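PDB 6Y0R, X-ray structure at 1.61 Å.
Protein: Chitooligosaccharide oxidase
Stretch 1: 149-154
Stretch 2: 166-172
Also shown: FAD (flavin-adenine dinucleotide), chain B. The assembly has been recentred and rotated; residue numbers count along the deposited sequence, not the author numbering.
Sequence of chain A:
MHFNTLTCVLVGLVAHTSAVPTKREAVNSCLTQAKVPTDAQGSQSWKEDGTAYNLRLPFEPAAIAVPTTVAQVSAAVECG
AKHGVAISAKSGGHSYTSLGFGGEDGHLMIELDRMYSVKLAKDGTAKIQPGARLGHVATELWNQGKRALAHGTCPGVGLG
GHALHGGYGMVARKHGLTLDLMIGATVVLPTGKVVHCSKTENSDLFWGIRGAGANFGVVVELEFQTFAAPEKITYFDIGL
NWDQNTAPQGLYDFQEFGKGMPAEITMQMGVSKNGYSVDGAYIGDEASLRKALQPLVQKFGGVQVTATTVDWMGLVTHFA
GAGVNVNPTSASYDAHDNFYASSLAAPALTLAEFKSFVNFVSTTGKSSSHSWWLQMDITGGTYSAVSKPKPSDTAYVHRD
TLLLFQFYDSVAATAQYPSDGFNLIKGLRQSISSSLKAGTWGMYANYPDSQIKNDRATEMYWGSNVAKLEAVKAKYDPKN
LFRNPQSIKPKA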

ATOM      1  N   LEU A 149     -15.101   0.843  -1.751  1.00 18.55           N
ATOM      2  CA  LEU A 149     -14.149   0.131  -0.865  1.00 18.33           C
ATOM      3  C   LEU A 149     -13.213   1.135  -0.226  1.00 18.30           C
ATOM      4  O   LEU A 149     -13.128   2.306  -0.667  1.00 18.28           O
ATOM      5  CB  LEU A 149     -13.360  -0.887  -1.680  1.00 19.81           C
ATOM      6  CG  LEU A 149     -14.189  -2.039  -2.233  1.00 22.52           C
ATOM      7  CD1 LEU A 149     -13.287  -2.900  -3.091  1.00 25.04           C
ATOM      8  CD2 LEU A 149     -14.843  -2.828  -1.112  1.00 23.09           C
ATOM      9  N   ALA A 150     -12.583   0.679   0.858  1.00 17.95           N
ATOM     10  CA  ALA A 150     -11.643   1.517   1.618  1.00 17.35           C
ATOM     11  C   ALA A 150     -10.264   1.296   1.020  1.00 20.03           C
ATOM     12  O   ALA A 150      -9.650   0.350   1.325  1.00 25.47           O
ATOM     13  CB  ALA A 150     -11.679   1.176   3.078  1.00 19.32           C
ATOM     14  N   HIS A 151      -9.844   2.161   0.132  1.00 20.21           N
ATOM     15  CA  HIS A 151      -8.544   2.053  -0.556  1.00 20.21           C
ATOM     16  C   HIS A 151      -7.889   3.421  -0.533  1.00 18.77           C
ATOM     17  O   HIS A 151      -8.490   4.403  -0.010  1.00 19.86           O
ATOM     18  CB  HIS A 151      -8.703   1.512  -1.964  1.00 19.52           C
ATOM     19  CG  HIS A 151      -9.662   2.313  -2.790  1.00 19.84           C
ATOM     20  ND1 HIS A 151      -9.391   3.609  -3.213  1.00 18.49           N
ATOM     21  CD2 HIS A 151     -10.907   2.010  -3.207  1.00 21.48           C
ATOM     22  CE1 HIS A 151     -10.426   4.039  -3.919  1.00 21.01           C
ATOM     23  NE2 HIS A 151     -11.381   3.099  -3.925  1.00 20.62           N
ATOM     24  N   GLY A 152      -6.630   3.436  -0.951  1.00 18.22           N
ATOM     25  CA  GLY A 152      -5.771   4.615  -0.925  1.00 18.07           C
ATOM     26  C   GLY A 152      -6.147   5.593  -2.015  1.00 17.90           C
ATOM     27  O   GLY A 152      -7.129   5.397  -2.762  1.00 18.61           O
ATOM     28  N   THR A 153      -5.340   6.619  -2.131  1.00 19.20           N
ATOM     29  CA  THR A 153      -5.579   7.691  -3.102  1.00 21.39           C
ATOM     30  C   THR A 153      -4.776   7.451  -4.365  1.00 21.62           C
ATOM     31  O   THR A 153      -5.076   7.972  -5.369  1.00 26.84           O
ATOM     32  CB  THR A 153      -5.214   9.048  -2.509  1.00 25.62           C
ATOM     33  OG1 THR A 153      -3.844   8.974  -2.147  1.00 29.01           O
ATOM     34  CG2 THR A 153      -6.049   9.395  -1.301  1.00 29.03           C
ATOM     35  N   CYS A 154      -3.746   6.684  -4.489  1.00 25.29           N
ATOM     36  CA  CYS A 154      -3.390   6.885  -5.959  1.00 26.14           C
ATOM     37  C   CYS A 154      -4.259   6.179  -7.053  1.00 20.97           C
ATOM     38  O   CYS A 154      -4.327   4.974  -6.996  1.00 19.83           O
ATOM     39  CB  CYS A 154      -1.968   6.418  -5.950  1.00 31.39           C
ATOM     40  SG  CYS A 154      -1.044   7.546  -4.899  1.00 21.84           S
ATOM     41  N   GLY A 166      -2.483  -4.462   2.664  1.00 16.63           N
ATOM     42  CA  GLY A 166      -3.173  -3.577   3.604  1.00 16.34           C
ATOM     43  C   GLY A 166      -4.161  -2.711   2.856  1.00 17.13           C
ATOM     44  O   GLY A 166      -5.247  -3.225   2.463  1.00 16.97           O
ATOM     45  N   GLY A 167      -3.705  -1.506   2.555  1.00 17.00           N
ATOM     46  CA  GLY A 167      -4.455  -0.536   1.735  1.00 15.47           C
ATOM     47  C   GLY A 167      -5.065   0.554   2.584  1.00 16.91           C
ATOM     48  O   GLY A 167      -6.178   0.388   3.075  1.00 17.32           O
ATOM     49  N   TYR A 168      -4.326   1.634   2.786  1.00 15.30           N
ATOM     50  CA  TYR A 168      -4.689   2.701   3.738  1.00 17.78           C
ATOM     51  C   TYR A 168      -5.142   3.926   2.947  1.00 17.82           C
ATOM     52  O   TYR A 168      -4.386   4.427   2.105  1.00 18.43           O
ATOM     53  CB  TYR A 168      -3.509   3.041   4.638  1.00 18.09           C
ATOM     54  CG  TYR A 168      -3.795   4.188   5.560  1.00 20.44           C
ATOM     55  CD1 TYR A 168      -4.410   4.000   6.793  1.00 25.35           C
ATOM     56  CD2 TYR A 168      -3.408   5.468   5.197  1.00 24.27           C
ATOM     57  CE1 TYR A 168      -4.684   5.101   7.617  1.00 26.68           C
ATOM     58  CE2 TYR A 168      -3.680   6.560   6.009  1.00 28.12           C
ATOM     59  CZ  TYR A 168      -4.312   6.374   7.225  1.00 27.67           C
ATOM     60  OH  TYR A 168      -4.500   7.525   7.983  1.00 35.46           O
ATOM     61  N   GLY A 169      -6.332   4.455   3.235  1.00 17.58           N
ATOM     62  CA  GLY A 169      -6.761   5.705   2.581  1.00 18.02           C
ATOM     63  C   GLY A 169      -7.646   6.554   3.465  1.00 18.14           C
ATOM     64  O   GLY A 169      -7.646   6.367   4.694  1.00 16.71           O
ATOM     65  N   MET A 170      -8.375   7.447   2.818  1.00 18.69           N
ATOM     66  CA  MET A 170      -9.050   8.567   3.507  1.00 20.48           C
ATOM     67  C   MET A 170     -10.309   8.145   4.275  1.00 17.97           C
ATOM     68  O   MET A 170     -10.888   9.041   4.891  1.00 17.06           O
ATOM     69  CB  MET A 170      -9.412   9.626   2.457  1.00 23.53           C
ATOM     70  CG  MET A 170      -8.163  10.232   1.849  1.00 30.35           C
ATOM     71  SD  MET A 170      -7.369  11.199   3.132  1.00 38.71           S
ATOM     72  CE  MET A 170      -5.695  11.245   2.488  1.00 44.40           C
ATOM     73  N   VAL A 171     -10.761   6.893   4.211  1.00 15.84           N
ATOM     74  CA  VAL A 171     -11.826   6.431   5.134  1.00 16.73           C
ATOM     75  C   VAL A 171     -11.360   5.230   5.944  1.00 16.01           C
ATOM     76  O   VAL A 171     -12.236   4.465   6.399  1.00 15.91           O
ATOM     77  CB  VAL A 171     -13.153   6.160   4.404  1.00 17.35           C
ATOM     78  CG1 VAL A 171     -13.712   7.472   3.852  1.00 16.80           C
ATOM     79  CG2 VAL A 171     -13.063   5.083   3.345  1.00 17.67           C
ATOM     80  N   ALA A 172     -10.051   5.033   6.110  1.00 14.54           N
ATOM     81  CA  ALA A 172      -9.519   3.852   6.824  1.00 14.94           C
ATOM     82  C   ALA A 172     -10.089   3.772   8.249  1.00 15.13           C
ATOM     83  O   ALA A 172     -10.356   2.667   8.728  1.00 15.75           O
ATOM     84  CB  ALA A 172      -8.004   3.927   6.847  1.00 15.83           C
TER
HETATM   85  PA  FAD B 501       2.780  -4.348  -7.856  1.00 15.29           P
HETATM   86  O1A FAD B 501       4.147  -3.810  -7.992  1.00 14.49           O
HETATM   87  O2A FAD B 501       2.082  -4.902  -9.032  1.00 15.95           O
HETATM   88  O5B FAD B 501       2.730  -5.456  -6.714  1.00 15.10           O
HETATM   89  C5B FAD B 501       3.072  -5.167  -5.358  1.00 15.34           C
HETATM   90  C4B FAD B 501       3.397  -6.461  -4.634  1.00 15.19           C
HETATM   91  O4B FAD B 501       2.215  -7.301  -4.594  1.00 14.90           O
HETATM   92  C3B FAD B 501       4.479  -7.368  -5.257  1.00 15.69           C
HETATM   93  O3B FAD B 501       5.106  -8.176  -4.253  1.00 16.54           O
HETATM   94  C2B FAD B 501       3.662  -8.256  -6.184  1.00 15.29           C
HETATM   95  O2B FAD B 501       4.313  -9.468  -6.574  1.00 16.92           O
HETATM   96  C1B FAD B 501       2.436  -8.490  -5.344  1.00 15.21           C
HETATM   97  N9A FAD B 501       1.228  -8.787  -6.098  1.00 16.02           N
HETATM   98  C8A FAD B 501       0.555  -7.920  -6.918  1.00 17.98           C
HETATM   99  N7A FAD B 501      -0.513  -8.477  -7.476  1.00 16.51           N
HETATM  100  C5A FAD B 501      -0.520  -9.780  -6.991  1.00 16.67           C
HETATM  101  C6A FAD B 501      -1.385 -10.868  -7.214  1.00 18.16           C
HETATM  102  N6A FAD B 501      -2.466 -10.758  -7.989  1.00 16.83           N
HETATM  103  N1A FAD B 501      -1.104 -12.055  -6.607  1.00 17.47           N
HETATM  104  C2A FAD B 501       0.011 -12.113  -5.852  1.00 19.80           C
HETATM  105  N3A FAD B 501       0.884 -11.147  -5.551  1.00 18.07           N
HETATM  106  C4A FAD B 501       0.567  -9.989  -6.160  1.00 17.24           C
HETATM  107  N1  FAD B 501      -0.550   2.713  -0.435  1.00 15.81           N
HETATM  108  C2  FAD B 501      -1.506   2.946   0.477  1.00 16.63           C
HETATM  109  O2  FAD B 501      -1.756   2.086   1.398  1.00 15.60           O
HETATM  110  N3  FAD B 501      -2.246   4.091   0.399  1.00 16.96           N
HETATM  111  C4  FAD B 501      -2.062   5.058  -0.576  1.00 18.66           C
HETATM  112  O4  FAD B 501      -2.778   6.074  -0.599  1.00 19.77           O
HETATM  113  C4X FAD B 501      -1.066   4.832  -1.556  1.00 19.26           C
HETATM  114  N5  FAD B 501      -0.902   5.715  -2.543  1.00 20.21           N
HETATM  115  C5X FAD B 501      -0.019   5.395  -3.551  1.00 18.99           C
HETATM  116  C6  FAD B 501       0.122   6.279  -4.654  1.00 18.63           C
HETATM  117  C7  FAD B 501       1.016   6.002  -5.676  1.00 17.73           C
HETATM  118  C7M FAD B 501       1.183   6.964  -6.836  1.00 18.86           C
HETATM  119  C8  FAD B 501       1.774   4.760  -5.652  1.00 16.24           C
HETATM  120  C8M FAD B 501       2.680   4.324  -6.786  1.00 17.24           C
HETATM  121  C9  FAD B 501       1.650   3.919  -4.527  1.00 18.27           C
HETATM  122  C9A FAD B 501       0.772   4.221  -3.477  1.00 17.85           C
HETATM  123  N10 FAD B 501       0.629   3.347  -2.385  1.00 17.13           N
HETATM  124  C10 FAD B 501      -0.327   3.604  -1.396  1.00 17.39           C
HETATM  125  C1' FAD B 501       1.444   2.136  -2.251  1.00 16.50           C
HETATM  126  C2' FAD B 501       0.734   0.919  -2.847  1.00 16.12           C
HETATM  127  O2' FAD B 501      -0.295   0.454  -1.971  1.00 14.90           O
HETATM  128  C3' FAD B 501       1.765  -0.160  -3.059  1.00 17.02           C
HETATM  129  O3' FAD B 501       2.735   0.392  -3.979  1.00 15.69           O
HETATM  130  C4' FAD B 501       1.103  -1.424  -3.611  1.00 18.13           C
HETATM  131  O4' FAD B 501       1.842  -2.606  -3.254  1.00 19.36           O
HETATM  132  C5' FAD B 501       0.992  -1.312  -5.105  1.00 15.21           C
HETATM  133  O5' FAD B 501       0.199  -2.386  -5.646  1.00 15.69           O
HETATM  134  P   FAD B 501       0.360  -2.700  -7.190  1.00 14.90           P
HETATM  135  O1P FAD B 501      -0.549  -3.821  -7.535  1.00 15.18           O
HETATM  136  O2P FAD B 501       0.282  -1.471  -8.018  1.00 15.29           O
HETATM  137  O3P FAD B 501       1.922  -3.127  -7.246  1.00 15.28           O
HETATM  138  O   HOH W   1      -9.737   4.444   2.733  1.00 19.18           O
HETATM  139  O   HOH W   2      -8.653   7.120  -0.170  1.00 24.76           O

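Where two loops meet without a direct hydrogen bond between them, small residues, water and a shared ligand can do the joining; chitooligosaccharide oxidase gives a compact example. The two stretches run at 100° to each other, and their CA atoms come nearest at a pair of glycines, with G152 CA 3.8 Å from G169 CA. An ideal CB on G169 would lie 1.9 Å from H151 O and 2.9 Å from G152 CA, so the approach depends on its absence. In its place, G169 CA makes a CA-H...O contact of 3.4 Å to H151 O. A CB on G152 would instead run into the flavin, 2.5 Å from FAD C4.

H151 directs its CA-to-CB bond away from the partner loop, and its p rotamer (chi1 55°, chi2 69°) brings ND1 within 2.9 Å of G152 O, a nearly straight hydrogen bond that ties the imidazole to its own stretch. Its carbonyl is left to face the other loop, where two waters donate to H151 O, at 3.0 Å from water 1 and 2.7 Å from water 2. Water 1 accepts from V171 N (3.0 Å) and water 2 from M170 N (3.0 Å), so each bridges the stretches.

V171, with chi1 at -66°, places CG2 4.2 Å from A150 CB, while the m chi1 of M170 (-65°) sets its CG 3.9 Å from T153 CG2. T153 adopts p, which leaves OG1 3.5 Å from FAD O4, a weak hydrogen bond beside the stronger one from T153 N to the same O4 (3.0 Å).

The CA-to-CB bond of Y168 points away, its chi1 is t, and its backbone reads the flavin edge: Y168 N donates to FAD O2 (3.0 Å) and Y168 O accepts from FAD N3 (2.8 Å). C154, in m, adds a covalent SG to FAD C6 bond of 1.7 Å.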